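Local coordinates for SnoaL-like domain-containing protein (Burkholderia thailandensis E264, PDB 3EC9) that is of unknown function but has an NTF2-like, SnoaL-like fold and may bind a small molecule, as many relatives do, at residues Ala31-Asp36 with Asn64-Leu69; Pro39-Thr44 with Asp59-Asn64; Glu71-Tyr76 with Leu132-Ala137. All blocks are in the same frame, centred on the assembly; numbering follows the deposited sequence.

Contact 1: Ala31-Asp36 with Asn64-Leu69; sequences AAMMAD and NVFRRL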
ATOM      1  N   ALA B  31      -7.997 -20.637 -12.761  1.00 18.12           N
ATOM      2  CA  ALA B  31      -8.429 -21.717 -11.883  1.00 16.76           C
ATOM      3  C   ALA B  31      -7.511 -21.817 -10.678  1.00 16.73           C
ATOM      4  O   ALA B  31      -7.972 -21.842  -9.532  1.00 16.14           O
ATOM      5  CB  ALA B  31      -8.459 -23.064 -12.621  1.00 20.37           C
ATOM      6  N   ALA B  32      -6.206 -21.835 -10.920  1.00 13.89           N
ATOM      7  CA  ALA B  32      -5.241 -21.875  -9.800  1.00 13.16           C
ATOM      8  C   ALA B  32      -5.240 -20.562  -8.994  1.00 14.28           C
ATOM      9  O   ALA B  32      -5.134 -20.592  -7.770  1.00 12.73           O
ATOM     10  CB  ALA B  32      -3.806 -22.206 -10.300  1.00 13.07           C
HETATM   11  N   MSE B  33      -5.349 -19.418  -9.664  0.50 16.18           N
HETATM   12  CA  MSE B  33      -5.437 -18.139  -8.943  0.50 18.20           C
HETATM   13  C   MSE B  33      -6.493 -18.161  -7.864  0.50 15.15           C
HETATM   14  O   MSE B  33      -6.252 -17.685  -6.750  0.50 15.10           O
HETATM   15  CB  MSE B  33      -5.818 -17.013  -9.877  0.50 18.55           C
HETATM   16  CG  MSE B  33      -4.688 -16.498 -10.689  0.50 22.92           C
HETATM   17 SE   MSE B  33      -5.416 -15.024 -11.703  0.37 29.73          SE
HETATM   18  CE  MSE B  33      -4.280 -15.186 -13.245  0.50 21.40           C
HETATM   19  N   MSE B  34      -7.670 -18.687  -8.210  1.00 13.36           N
HETATM   20  CA  MSE B  34      -8.834 -18.629  -7.335  1.00 13.93           C
HETATM   21  C   MSE B  34      -9.050 -19.879  -6.462  1.00 13.33           C
HETATM   22  O   MSE B  34      -9.974 -19.921  -5.650  1.00 14.25           O
HETATM   23  CB  MSE B  34     -10.128 -18.354  -8.155  1.00 15.72           C
HETATM   24  CG  MSE B  34     -10.141 -17.087  -8.995  1.00 17.04           C
HETATM   25 SE   MSE B  34     -10.385 -15.494  -7.852  0.75 14.74          SE
HETATM   26  CE  MSE B  34      -8.564 -15.043  -7.759  1.00 13.32           C
ATOM     27  N   ALA B  35      -8.155 -20.848  -6.565  1.00 12.14           N
ATOM     28  CA  ALA B  35      -8.334 -22.193  -5.943  1.00 11.48           C
ATOM     29  C   ALA B  35      -8.501 -22.115  -4.421  1.00 14.15           C
ATOM     30  O   ALA B  35      -9.255 -22.939  -3.838  1.00 17.10           O
ATOM     31  CB  ALA B  35      -7.186 -23.118  -6.280  1.00 12.49           C
ATOM     32  N   ASP B  36      -7.788 -21.170  -3.770  1.00 13.41           N
ATOM     33  CA  ASP B  36      -7.791 -21.088  -2.312  1.00 12.68           C
ATOM     34  C   ASP B  36      -8.637 -19.916  -1.787  1.00 12.91           C
ATOM     35  O   ASP B  36      -8.581 -19.590  -0.596  1.00 12.69           O
ATOM     36  CB  ASP B  36      -6.374 -21.009  -1.749  1.00 14.19           C
ATOM     37  CG  ASP B  36      -5.551 -22.225  -2.106  1.00 14.80           C
ATOM     38  OD1 ASP B  36      -6.035 -23.377  -1.866  1.00 14.82           O
ATOM     39  OD2 ASP B  36      -4.441 -22.034  -2.634  1.00 16.64           O
ATOM     40  N   ASN B  64     -15.086  -8.811 -12.471  1.00 13.44           N
ATOM     41  CA  ASN B  64     -15.067  -7.355 -12.252  1.00 11.62           C
ATOM     42  C   ASN B  64     -13.677  -6.770 -12.010  1.00 13.45           C
ATOM     43  O   ASN B  64     -13.501  -5.549 -12.003  1.00 15.73           O
ATOM     44  CB  ASN B  64     -16.005  -6.970 -11.106  1.00 11.15           C
ATOM     45  CG  ASN B  64     -17.450  -7.516 -11.285  1.00 11.17           C
ATOM     46  OD1 ASN B  64     -17.965  -7.619 -12.422  1.00 16.87           O
ATOM     47  ND2 ASN B  64     -18.110  -7.866 -10.153  1.00 15.65           N
ATOM     48  N   VAL B  65     -12.689  -7.632 -11.789  1.00 11.97           N
ATOM     49  CA  VAL B  65     -11.304  -7.181 -11.632  1.00  9.85           C
ATOM     50  C   VAL B  65     -10.448  -7.692 -12.794  1.00 11.51           C
ATOM     51  O   VAL B  65     -10.083  -6.932 -13.664  1.00 13.31           O
ATOM     52  CB  VAL B  65     -10.700  -7.568 -10.268  1.00 11.44           C
ATOM     53  CG1 VAL B  65      -9.260  -6.983 -10.105  1.00 13.25           C
ATOM     54  CG2 VAL B  65     -11.618  -7.131  -9.110  1.00 11.25           C
ATOM     55  N   PHE B  66     -10.151  -8.989 -12.826  1.00 12.94           N
ATOM     56  CA  PHE B  66      -9.167  -9.476 -13.786  1.00 12.60           C
ATOM     57  C   PHE B  66      -9.633  -9.386 -15.226  1.00 13.22           C
ATOM     58  O   PHE B  66      -8.883  -8.985 -16.076  1.00 12.22           O
ATOM     59  CB  PHE B  66      -8.756 -10.890 -13.438  1.00 11.97           C
ATOM     60  CG  PHE B  66      -7.945 -10.953 -12.179  1.00 11.34           C
ATOM     61  CD1 PHE B  66      -6.591 -10.619 -12.206  1.00 17.70           C
ATOM     62  CD2 PHE B  66      -8.521 -11.307 -10.973  1.00 17.40           C
ATOM     63  CE1 PHE B  66      -5.836 -10.654 -11.046  1.00 21.96           C
ATOM     64  CE2 PHE B  66      -7.765 -11.347  -9.812  1.00 15.17           C
ATOM     65  CZ  PHE B  66      -6.420 -11.012  -9.856  1.00 17.53           C
ATOM     66  N   ARG B  67     -10.881  -9.759 -15.494  1.00 11.69           N
ATOM     67  CA  ARG B  67     -11.402  -9.640 -16.866  1.00 11.82           C
ATOM     68  C   ARG B  67     -11.341  -8.180 -17.345  1.00 14.57           C
ATOM     69  O   ARG B  67     -10.957  -7.911 -18.464  1.00 13.26           O
ATOM     70  CB  ARG B  67     -12.824 -10.185 -16.966  1.00 14.32           C
ATOM     71  CG  ARG B  67     -13.470  -9.932 -18.341  1.00 15.88           C
ATOM     72  CD  ARG B  67     -14.899 -10.478 -18.430  1.00 15.68           C
ATOM     73  NE  ARG B  67     -15.784  -9.713 -17.551  1.00 14.85           N
ATOM     74  CZ  ARG B  67     -17.101  -9.820 -17.535  1.00 14.57           C
ATOM     75  NH1 ARG B  67     -17.700 -10.714 -18.276  1.00 18.73           N
ATOM     76  NH2 ARG B  67     -17.790  -9.066 -16.707  1.00 18.16           N
ATOM     77  N   ARG B  68     -11.764  -7.236 -16.494  1.00 14.53           N
ATOM     78  CA  ARG B  68     -11.790  -5.826 -16.858  1.00 15.92           C
ATOM     79  C   ARG B  68     -10.371  -5.330 -17.136  1.00 15.09           C
ATOM     80  O   ARG B  68     -10.149  -4.562 -18.096  1.00 17.25           O
ATOM     81  CB  ARG B  68     -12.478  -5.011 -15.753  1.00 16.49           C
ATOM     82  CG  ARG B  68     -12.562  -3.598 -16.053  1.00 19.86           C
ATOM     83  CD  ARG B  68     -13.369  -2.813 -15.011  1.00 12.98           C
ATOM     84  NE  ARG B  68     -13.121  -1.390 -15.200  1.00 16.94           N
ATOM     85  CZ  ARG B  68     -13.595  -0.436 -14.433  1.00 20.57           C
ATOM     86  NH1 ARG B  68     -14.363  -0.736 -13.400  1.00 14.39           N
ATOM     87  NH2 ARG B  68     -13.345   0.823 -14.738  1.00 23.91           N
ATOM     88  N   LEU B  69      -9.407  -5.770 -16.333  1.00 13.26           N
ATOM     89  CA  LEU B  69      -8.020  -5.375 -16.563  1.00 16.60           C
ATOM     90  C   LEU B  69      -7.574  -5.807 -17.965  1.00 18.48           C
ATOM     91  O   LEU B  69      -6.940  -5.008 -18.682  1.00 18.45           O
ATOM     92  CB  LEU B  69      -7.052  -5.890 -15.471  1.00 18.43           C
ATOM     93  CG  LEU B  69      -7.079  -5.189 -14.102  1.00 15.64           C
ATOM     94  CD1 LEU B  69      -6.250  -5.933 -13.035  1.00 15.86           C
ATOM     95  CD2 LEU B  69      -6.648  -3.748 -14.272  1.00 20.29           C
TER
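M33, whose backbone O is hydrogen-bonded to H21 ND1, sets its selenium over the ring of F66, which also meets a second selenomethionine of the short helix 30-34, M34. Across the gap the contact is wholly apolar and small, burying about 100 Å² in all. The backbones stay well apart, with 10.6 Å between the CA atoms of M33 and F66, and side chains alone fill the distance. M33 makes a Met-aromatic contact: its SE lies 4.5 Å from the centroid of the F66 ring and only 10° off the ring normal, squarely over one face. The long reach follows from an extended chain, with SE anti to CA about the CB-CG bond (chi2 -177°). M33 is modelled in two conformers, and this placement belongs to one of them. M34 behaves differently, its chain folding back at CG (chi2 -75°) so that the methyl CE comes obliquely to the F66 ring, 4.3 Å from CE2. F66 therefore meets a polarisable selenium over its face and a methyl group coming obliquely to its CE2 side. Its ring also lies about 4 Å from a bound glycerol and a bound acetate, probably left from crystallisation, but consistent with a pocket at this spot. M34 further packs on A58, I61 and V62 of helix 58-72, whereas M33 leans on A24 and S25 of helix 14-26. Helix 30-34 thus touches both helix 14-26 and helix 58-72, and F66 also touches I61 within its own helix.

Contact 2: Pro39-Thr44 with Asp59-Asn64; sequences PAIEWT and DEIVRN
I61 of helix 58-72 drops onto W43 and I41 of strand 41-45, a helix-on-sheet contact of the NTF2-like fold, in which helices pack over a curved mixed sheet. The CH-pi part belongs to the CG2 branch of I61, which stands 3.9 Å from the centroid of the W43 six-membered ring and 14° off its normal. The I61 side chain crosses that of W43 at about a right angle. CG2, anti to the backbone N of I61, lies over the six-membered ring, while CD1 at the end of the other branch reaches CB and CE3 of W43. The remaining apolar contacts come from this second branch: I61 CD1 is 3.7 Å from W43 CB and 3.9 Å from I41 CG1, filling the corner between the two strand side chains. Outside the pair, W43 stacks on F125, its NE1 is hydrogen-bonded to E45 OE2, and a bound glycerol, probably from crystallisation, lies about 3 Å from its side chain and may mark a pocket.

The polar side-chain bonds between residues of 59-64 join D59 and R63, one turn apart. R63 grips D59 side-on in a salt bridge, with NE and NH2 both directed at one carboxylate oxygen. NH2 of R63 lies 2.9 Å from OD2 of D59 and meets it from above the carboxylate plane, on the same face as NE.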
ATOM      1  N   PRO B  39     -15.134 -18.922   0.386  1.00 19.18           N
ATOM      2  CA  PRO B  39     -16.502 -18.474   0.153  1.00 20.21           C
ATOM      3  C   PRO B  39     -16.757 -17.089   0.749  1.00 16.53           C
ATOM      4  O   PRO B  39     -17.478 -16.276   0.173  1.00 21.27           O
ATOM      5  CB  PRO B  39     -17.318 -19.494   0.930  1.00 19.26           C
ATOM      6  CG  PRO B  39     -16.520 -20.752   0.840  1.00 21.59           C
ATOM      7  CD  PRO B  39     -15.076 -20.303   0.917  1.00 21.02           C
ATOM      8  N   ALA B  40     -16.163 -16.839   1.908  1.00 17.77           N
ATOM      9  CA  ALA B  40     -16.374 -15.605   2.651  1.00 21.36           C
ATOM     10  C   ALA B  40     -15.377 -14.495   2.234  1.00 17.88           C
ATOM     11  O   ALA B  40     -15.247 -13.509   2.926  1.00 16.18           O
ATOM     12  CB  ALA B  40     -16.236 -15.902   4.144  1.00 24.42           C
ATOM     13  N   ILE B  41     -14.726 -14.652   1.088  1.00 14.51           N
ATOM     14  CA  ILE B  41     -13.725 -13.671   0.627  1.00 11.71           C
ATOM     15  C   ILE B  41     -14.227 -12.214   0.649  1.00 12.17           C
ATOM     16  O   ILE B  41     -15.337 -11.946   0.217  1.00 14.23           O
ATOM     17  CB  ILE B  41     -13.263 -13.998  -0.843  1.00 15.15           C
ATOM     18  CG1 ILE B  41     -12.095 -13.113  -1.301  1.00 14.60           C
ATOM     19  CG2 ILE B  41     -14.434 -13.888  -1.810  1.00 14.60           C
ATOM     20  CD1 ILE B  41     -10.871 -13.227  -0.438  1.00 12.76           C
ATOM     21  N   GLU B  42     -13.380 -11.287   1.116  1.00 10.27           N
ATOM     22  CA  GLU B  42     -13.525  -9.855   0.882  1.00 12.24           C
ATOM     23  C   GLU B  42     -12.256  -9.375   0.169  1.00 13.04           C
ATOM     24  O   GLU B  42     -11.181  -9.376   0.752  1.00 11.53           O
ATOM     25  CB  GLU B  42     -13.770  -9.129   2.207  1.00 15.40           C
ATOM     26  CG  GLU B  42     -15.067  -9.585   2.870  1.00 19.11           C
ATOM     27  CD  GLU B  42     -15.384  -8.864   4.171  1.00 28.81           C
ATOM     28  OE1 GLU B  42     -14.688  -7.876   4.515  1.00 37.22           O
ATOM     29  OE2 GLU B  42     -16.351  -9.295   4.842  1.00 44.21           O
ATOM     30  N   TRP B  43     -12.392  -9.034  -1.103  1.00 11.30           N
ATOM     31  CA  TRP B  43     -11.280  -8.633  -1.958  1.00 10.33           C
ATOM     32  C   TRP B  43     -11.519  -7.173  -2.367  1.00 10.36           C
ATOM     33  O   TRP B  43     -12.443  -6.854  -3.126  1.00 11.98           O
ATOM     34  CB  TRP B  43     -11.243  -9.554  -3.162  1.00 11.93           C
ATOM     35  CG  TRP B  43     -10.223  -9.256  -4.168  1.00 13.19           C
ATOM     36  CD1 TRP B  43     -10.119  -8.111  -4.952  1.00 11.49           C
ATOM     37  CD2 TRP B  43      -9.152 -10.108  -4.585  1.00 10.89           C
ATOM     38  NE1 TRP B  43      -9.071  -8.216  -5.813  1.00 12.58           N
ATOM     39  CE2 TRP B  43      -8.463  -9.434  -5.630  1.00 10.71           C
ATOM     40  CE3 TRP B  43      -8.731 -11.392  -4.214  1.00 10.28           C
ATOM     41  CZ2 TRP B  43      -7.340  -9.983  -6.282  1.00  9.89           C
ATOM     42  CZ3 TRP B  43      -7.579 -11.929  -4.865  1.00  9.62           C
ATOM     43  CH2 TRP B  43      -6.917 -11.217  -5.885  1.00 10.40           C
ATOM     44  N   THR B  44     -10.698  -6.292  -1.812  1.00  9.06           N
ATOM     45  CA  THR B  44     -10.821  -4.871  -1.997  1.00 10.46           C
ATOM     46  C   THR B  44      -9.747  -4.262  -2.950  1.00  9.88           C
ATOM     47  O   THR B  44      -8.544  -4.266  -2.685  1.00  8.51           O
ATOM     48  CB  THR B  44     -10.782  -4.104  -0.667  1.00 11.27           C
ATOM     49  OG1 THR B  44     -11.849  -4.597   0.156  1.00 12.53           O
ATOM     50  CG2 THR B  44     -10.885  -2.598  -0.904  1.00 11.65           C
ATOM     51  N   ASP B  59     -16.052 -15.538  -8.517  1.00 14.92           N
ATOM     52  CA  ASP B  59     -16.700 -15.095  -9.771  1.00 14.71           C
ATOM     53  C   ASP B  59     -16.647 -13.601  -9.949  1.00 13.10           C
ATOM     54  O   ASP B  59     -16.346 -13.109 -11.043  1.00 12.66           O
ATOM     55  CB  ASP B  59     -18.179 -15.549  -9.856  1.00 17.28           C
ATOM     56  CG  ASP B  59     -18.922 -14.945 -11.065  1.00 21.33           C
ATOM     57  OD1 ASP B  59     -18.577 -15.252 -12.235  1.00 24.68           O
ATOM     58  OD2 ASP B  59     -19.854 -14.143 -10.835  1.00 21.54           O
ATOM     59  N   GLU B  60     -16.966 -12.868  -8.879  0.50 10.65           N
ATOM     60  CA  GLU B  60     -16.916 -11.407  -8.910  0.50 11.90           C
ATOM     61  C   GLU B  60     -15.523 -10.907  -9.213  0.50  9.93           C
ATOM     62  O   GLU B  60     -15.320 -10.006 -10.037  0.50 10.67           O
ATOM     63  CB  GLU B  60     -17.375 -10.819  -7.576  0.50 12.33           C
ATOM     64  CG  GLU B  60     -18.883 -10.829  -7.390  0.50 13.80           C
ATOM     65  CD  GLU B  60     -19.277 -10.377  -5.993  0.50 12.13           C
ATOM     66  OE1 GLU B  60     -18.731  -9.359  -5.509  0.50 11.83           O
ATOM     67  OE2 GLU B  60     -20.145 -11.050  -5.385  0.50 22.81           O
ATOM     68  N   ILE B  61     -14.551 -11.498  -8.530  1.00 10.14           N
ATOM     69  CA  ILE B  61     -13.170 -11.055  -8.684  1.00  9.81           C
ATOM     70  C   ILE B  61     -12.722 -11.279 -10.121  1.00 12.05           C
ATOM     71  O   ILE B  61     -12.122 -10.413 -10.755  1.00 11.57           O
ATOM     72  CB  ILE B  61     -12.258 -11.796  -7.690  1.00 10.59           C
ATOM     73  CG1 ILE B  61     -12.658 -11.411  -6.262  1.00 11.94           C
ATOM     74  CG2 ILE B  61     -10.778 -11.432  -7.948  1.00 12.16           C
ATOM     75  CD1 ILE B  61     -12.197 -12.488  -5.149  1.00 11.59           C
ATOM     76  N   VAL B  62     -13.041 -12.450 -10.676  1.00 11.35           N
ATOM     77  CA  VAL B  62     -12.574 -12.734 -12.053  1.00 12.52           C
ATOM     78  C   VAL B  62     -13.261 -11.779 -13.015  1.00 12.27           C
ATOM     79  O   VAL B  62     -12.620 -11.155 -13.848  1.00 12.77           O
ATOM     80  CB  VAL B  62     -12.863 -14.209 -12.430  1.00 13.48           C
ATOM     81  CG1 VAL B  62     -12.656 -14.433 -13.907  1.00 15.96           C
ATOM     82  CG2 VAL B  62     -12.028 -15.172 -11.560  1.00 15.17           C
ATOM     83  N   ARG B  63     -14.574 -11.656 -12.909  1.00 10.52           N
ATOM     84  CA  ARG B  63     -15.312 -10.803 -13.861  1.00 12.13           C
ATOM     85  C   ARG B  63     -15.035  -9.315 -13.694  1.00 14.70           C
ATOM     86  O   ARG B  63     -14.833  -8.619 -14.654  1.00 15.67           O
ATOM     87  CB  ARG B  63     -16.819 -11.038 -13.765  1.00 14.11           C
ATOM     88  CG  ARG B  63     -17.331 -12.332 -14.428  1.00 15.08           C
ATOM     89  CD  ARG B  63     -18.866 -12.380 -14.475  1.00 16.29           C
ATOM     90  NE  ARG B  63     -19.387 -12.283 -13.130  1.00 15.25           N
ATOM     91  CZ  ARG B  63     -19.785 -11.165 -12.529  1.00 18.36           C
ATOM     92  NH1 ARG B  63     -19.912  -9.990 -13.184  1.00 18.59           N
ATOM     93  NH2 ARG B  63     -20.108 -11.248 -11.239  1.00 21.33           N
ATOM     94  N   ASN B  64     -15.086  -8.811 -12.471  1.00 13.44           N
ATOM     95  CA  ASN B  64     -15.067  -7.355 -12.252  1.00 11.62           C
ATOM     96  C   ASN B  64     -13.677  -6.770 -12.010  1.00 13.45           C
ATOM     97  O   ASN B  64     -13.501  -5.549 -12.003  1.00 15.73           O
ATOM     98  CB  ASN B  64     -16.005  -6.970 -11.106  1.00 11.15           C
ATOM     99  CG  ASN B  64     -17.450  -7.516 -11.285  1.00 11.17           C
ATOM    100  OD1 ASN B  64     -17.965  -7.619 -12.422  1.00 16.87           O
ATOM    101  ND2 ASN B  64     -18.110  -7.866 -10.153  1.00 15.65           N
TER

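Contact 3: Glu71-Tyr76 with Leu132-Ala137; sequences EEWDGY and LLVAQA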
ATOM      1  N   GLU B  71      -9.431  -6.421 -20.557  1.00 14.45           N
ATOM      2  CA  GLU B  71     -10.178  -5.702 -21.599  1.00 12.82           C
ATOM      3  C   GLU B  71      -9.676  -4.268 -21.798  1.00 16.16           C
ATOM      4  O   GLU B  71      -9.736  -3.742 -22.915  1.00 16.65           O
ATOM      5  CB  GLU B  71     -11.666  -5.648 -21.287  1.00 15.75           C
ATOM      6  CG  GLU B  71     -12.299  -7.030 -21.309  1.00 16.86           C
ATOM      7  CD  GLU B  71     -13.737  -7.048 -20.870  1.00 14.71           C
ATOM      8  OE1 GLU B  71     -14.139  -6.188 -20.065  1.00 15.12           O
ATOM      9  OE2 GLU B  71     -14.442  -7.977 -21.336  1.00 17.85           O
ATOM     10  N   GLU B  72      -9.243  -3.604 -20.723  1.00 13.32           N
ATOM     11  CA  GLU B  72      -9.002  -2.152 -20.769  1.00 12.66           C
ATOM     12  C   GLU B  72      -7.519  -1.771 -20.905  1.00 12.60           C
ATOM     13  O   GLU B  72      -7.192  -0.634 -21.223  1.00 12.56           O
ATOM     14  CB  GLU B  72      -9.651  -1.482 -19.543  1.00 12.89           C
ATOM     15  CG  GLU B  72     -11.173  -1.601 -19.564  1.00 14.53           C
ATOM     16  CD  GLU B  72     -11.881  -0.903 -18.412  1.00 17.30           C
ATOM     17  OE1 GLU B  72     -11.234  -0.591 -17.376  1.00 16.29           O
ATOM     18  OE2 GLU B  72     -13.090  -0.601 -18.581  1.00 21.93           O
ATOM     19  N   TRP B  73      -6.644  -2.742 -20.678  1.00 12.62           N
ATOM     20  CA  TRP B  73      -5.176  -2.565 -20.671  1.00 13.81           C
ATOM     21  C   TRP B  73      -4.529  -3.628 -21.539  1.00 14.62           C
ATOM     22  O   TRP B  73      -4.996  -4.791 -21.578  1.00 14.83           O
ATOM     23  CB  TRP B  73      -4.623  -2.724 -19.248  1.00 11.26           C
ATOM     24  CG  TRP B  73      -5.170  -1.758 -18.293  1.00 12.62           C
ATOM     25  CD1 TRP B  73      -6.338  -1.889 -17.589  1.00 12.40           C
ATOM     26  CD2 TRP B  73      -4.647  -0.481 -17.956  1.00  9.63           C
ATOM     27  NE1 TRP B  73      -6.546  -0.811 -16.814  1.00 14.82           N
ATOM     28  CE2 TRP B  73      -5.516   0.072 -16.968  1.00 10.17           C
ATOM     29  CE3 TRP B  73      -3.479   0.234 -18.309  1.00 10.32           C
ATOM     30  CZ2 TRP B  73      -5.304   1.318 -16.391  1.00 13.68           C
ATOM     31  CZ3 TRP B  73      -3.278   1.489 -17.725  1.00 16.57           C
ATOM     32  CH2 TRP B  73      -4.187   2.012 -16.780  1.00 13.01           C
ATOM     33  N   ASP B  74      -3.468  -3.213 -22.243  1.00 12.74           N
ATOM     34  CA  ASP B  74      -2.536  -4.093 -22.913  1.00 14.45           C
ATOM     35  C   ASP B  74      -1.360  -4.387 -21.980  1.00 12.30           C
ATOM     36  O   ASP B  74      -0.717  -3.465 -21.465  1.00 12.69           O
ATOM     37  CB  ASP B  74      -1.998  -3.414 -24.165  1.00 16.32           C
ATOM     38  CG  ASP B  74      -1.142  -4.359 -25.027  1.00 28.18           C
ATOM     39  OD1 ASP B  74      -1.226  -5.601 -24.856  1.00 42.94           O
ATOM     40  OD2 ASP B  74      -0.401  -3.855 -25.908  1.00 52.21           O
ATOM     41  N   GLY B  75      -1.117  -5.673 -21.698  1.00 12.98           N
ATOM     42  CA  GLY B  75       0.065  -6.060 -20.971  1.00 13.12           C
ATOM     43  C   GLY B  75       0.086  -5.642 -19.506  1.00 12.90           C
ATOM     44  O   GLY B  75       1.162  -5.350 -18.944  1.00 15.77           O
ATOM     45  N   TYR B  76      -1.100  -5.599 -18.909  1.00 12.97           N
ATOM     46  CA  TYR B  76      -1.224  -5.299 -17.489  1.00 10.73           C
ATOM     47  C   TYR B  76      -0.470  -6.365 -16.688  1.00 14.68           C
ATOM     48  O   TYR B  76      -0.771  -7.552 -16.787  1.00 15.01           O
ATOM     49  CB  TYR B  76      -2.691  -5.222 -16.998  1.00 12.58           C
ATOM     50  CG  TYR B  76      -2.729  -4.458 -15.675  1.00 14.02           C
ATOM     51  CD1 TYR B  76      -2.466  -5.082 -14.449  1.00 14.79           C
ATOM     52  CD2 TYR B  76      -2.961  -3.099 -15.654  1.00 12.64           C
ATOM     53  CE1 TYR B  76      -2.437  -4.352 -13.266  1.00 14.96           C
ATOM     54  CE2 TYR B  76      -2.977  -2.387 -14.485  1.00 12.62           C
ATOM     55  CZ  TYR B  76      -2.676  -3.020 -13.290  1.00 14.22           C
ATOM     56  OH  TYR B  76      -2.695  -2.267 -12.127  1.00 15.59           O
ATOM     57  N   LEU B 132      -2.926   7.701  -8.635  1.00  9.45           N
ATOM     58  CA  LEU B 132      -2.719   8.876  -9.495  1.00 10.31           C
ATOM     59  C   LEU B 132      -1.940   8.473 -10.761  1.00 11.21           C
ATOM     60  O   LEU B 132      -2.302   8.864 -11.855  1.00 11.78           O
ATOM     61  CB  LEU B 132      -1.990   9.996  -8.757  1.00 13.11           C
ATOM     62  CG  LEU B 132      -1.724  11.243  -9.582  1.00 11.88           C
ATOM     63  CD1 LEU B 132      -3.070  11.900  -9.981  1.00 10.33           C
ATOM     64  CD2 LEU B 132      -0.812  12.242  -8.839  1.00 11.54           C
ATOM     65  N   LEU B 133      -0.871   7.715 -10.608  1.00  9.99           N
ATOM     66  CA  LEU B 133      -0.104   7.286 -11.808  1.00 11.12           C
ATOM     67  C   LEU B 133      -0.914   6.414 -12.745  1.00 12.28           C
ATOM     68  O   LEU B 133      -0.769   6.521 -13.957  1.00 14.74           O
ATOM     69  CB  LEU B 133       1.211   6.609 -11.418  1.00  9.94           C
ATOM     70  CG  LEU B 133       2.399   7.551 -11.134  1.00  9.90           C
ATOM     71  CD1 LEU B 133       2.125   8.667 -10.126  1.00 12.44           C
ATOM     72  CD2 LEU B 133       3.683   6.771 -10.753  1.00 11.78           C
ATOM     73  N   VAL B 134      -1.745   5.519 -12.209  1.00 12.16           N
ATOM     74  CA  VAL B 134      -2.631   4.738 -13.066  1.00 10.88           C
ATOM     75  C   VAL B 134      -3.638   5.651 -13.804  1.00 13.31           C
ATOM     76  O   VAL B 134      -3.841   5.584 -15.025  1.00 12.77           O
ATOM     77  CB  VAL B 134      -3.364   3.685 -12.224  1.00 10.62           C
ATOM     78  CG1 VAL B 134      -4.355   2.925 -13.136  1.00 12.64           C
ATOM     79  CG2 VAL B 134      -2.373   2.722 -11.515  1.00 12.92           C
ATOM     80  N   ALA B 135      -4.231   6.558 -13.048  1.00 12.54           N
ATOM     81  CA  ALA B 135      -5.154   7.551 -13.592  1.00 14.34           C
ATOM     82  C   ALA B 135      -4.521   8.432 -14.698  1.00 15.11           C
ATOM     83  O   ALA B 135      -5.185   8.779 -15.684  1.00 16.92           O
ATOM     84  CB  ALA B 135      -5.737   8.413 -12.445  1.00 14.02           C
ATOM     85  N   GLN B 136      -3.258   8.786 -14.564  1.00 14.77           N
ATOM     86  CA  GLN B 136      -2.568   9.604 -15.574  1.00 16.31           C
ATOM     87  C   GLN B 136      -2.555   8.890 -16.933  1.00 15.25           C
ATOM     88  O   GLN B 136      -2.627   9.521 -17.995  1.00 16.92           O
ATOM     89  CB  GLN B 136      -1.131   9.916 -15.138  1.00 17.13           C
ATOM     90  CG  GLN B 136      -0.976  10.957 -14.061  1.00 19.70           C
ATOM     91  CD  GLN B 136       0.470  11.022 -13.455  1.00 20.21           C
ATOM     92  OE1 GLN B 136       1.353  10.201 -13.748  1.00 20.47           O
ATOM     93  NE2 GLN B 136       0.694  12.019 -12.639  1.00 28.69           N
ATOM     94  N   ALA B 137      -2.402   7.574 -16.911  1.00 11.80           N
ATOM     95  CA  ALA B 137      -2.374   6.770 -18.129  1.00 13.67           C
ATOM     96  C   ALA B 137      -3.755   6.770 -18.822  1.00 14.40           C
ATOM     97  O   ALA B 137      -3.851   6.474 -20.000  1.00 15.62           O
ATOM     98  CB  ALA B 137      -1.917   5.344 -17.828  1.00 14.61           C
TER
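Helix 58-72 ends at E72, W73 leaves helical angles for an extended backbone (phi -131°, psi 143°), and G75 takes a positive phi where the chain turns a corner into the rest of strand 73-86. Across from this turn lies helix 131-137, with the CA atoms of W73 and A137 10.1 Å apart. The indole of W73 spans that distance almost alone. With CG anti to the carbonyl carbon (chi1 -60°), its six-membered ring is sent toward the helix, where V134 and A137, three residues apart, receive it. V134 crosses the tryptophan at about a right angle and touches with one branch: CG1 comes obliquely to the ring, 3.8 Å from CZ2 of W73 and equally near CH2. A137 sits at the ring edge, near its plane, with CB 4.1 Å from CZ3 of W73. The backbone carbonyl of V134 also faces the edge, its O lying in the ring plane 4.0 Å from CH2 of W73. One face of the indole is covered from its own segment by Y76, whose CD2 stands 3.7 Å above the plane, offset toward the rim. Further aromatic neighbours complete the setting: Y100 meets W73 edge-to-face, and F107 touches W73, V134 and A137. The same helix also touches the second subunit: L132 N is hydrogen-bonded to T131 OG1 of that subunit, and A135 packs on its L132. All three touching residues are buried, and W73 joins the beginning of strand 73-86, an outermost strand of the NTF2-like sheet within this chain, to the C-terminal helix that follows its last long strand, 121-129.

Overall arrangement
Helix 58-72 supplies one side of contacts 1 and 2 and leads directly into contact 3. Contacts 1 and 2 lie side by side, their centres about 8 Å apart, sharing N64 and joined by packing of F66 CE2 on W43 CZ2 (3.8 Å); contact 3 is farther along, its centre about 18 Å from contact 1 and about 21 Å from contact 2. In sequence, contact 2 falls within the span that contact 1 bridges, and contact 3 follows both. Contacts 2 and 3 reach the same mixed sheet. Together they tie the long helix to helix 30-34, an inner strand and, beyond its end, the C-terminal helix, consistent with a single NTF2-like domain; the glycerol and acetate lie by contacts 1 and 2.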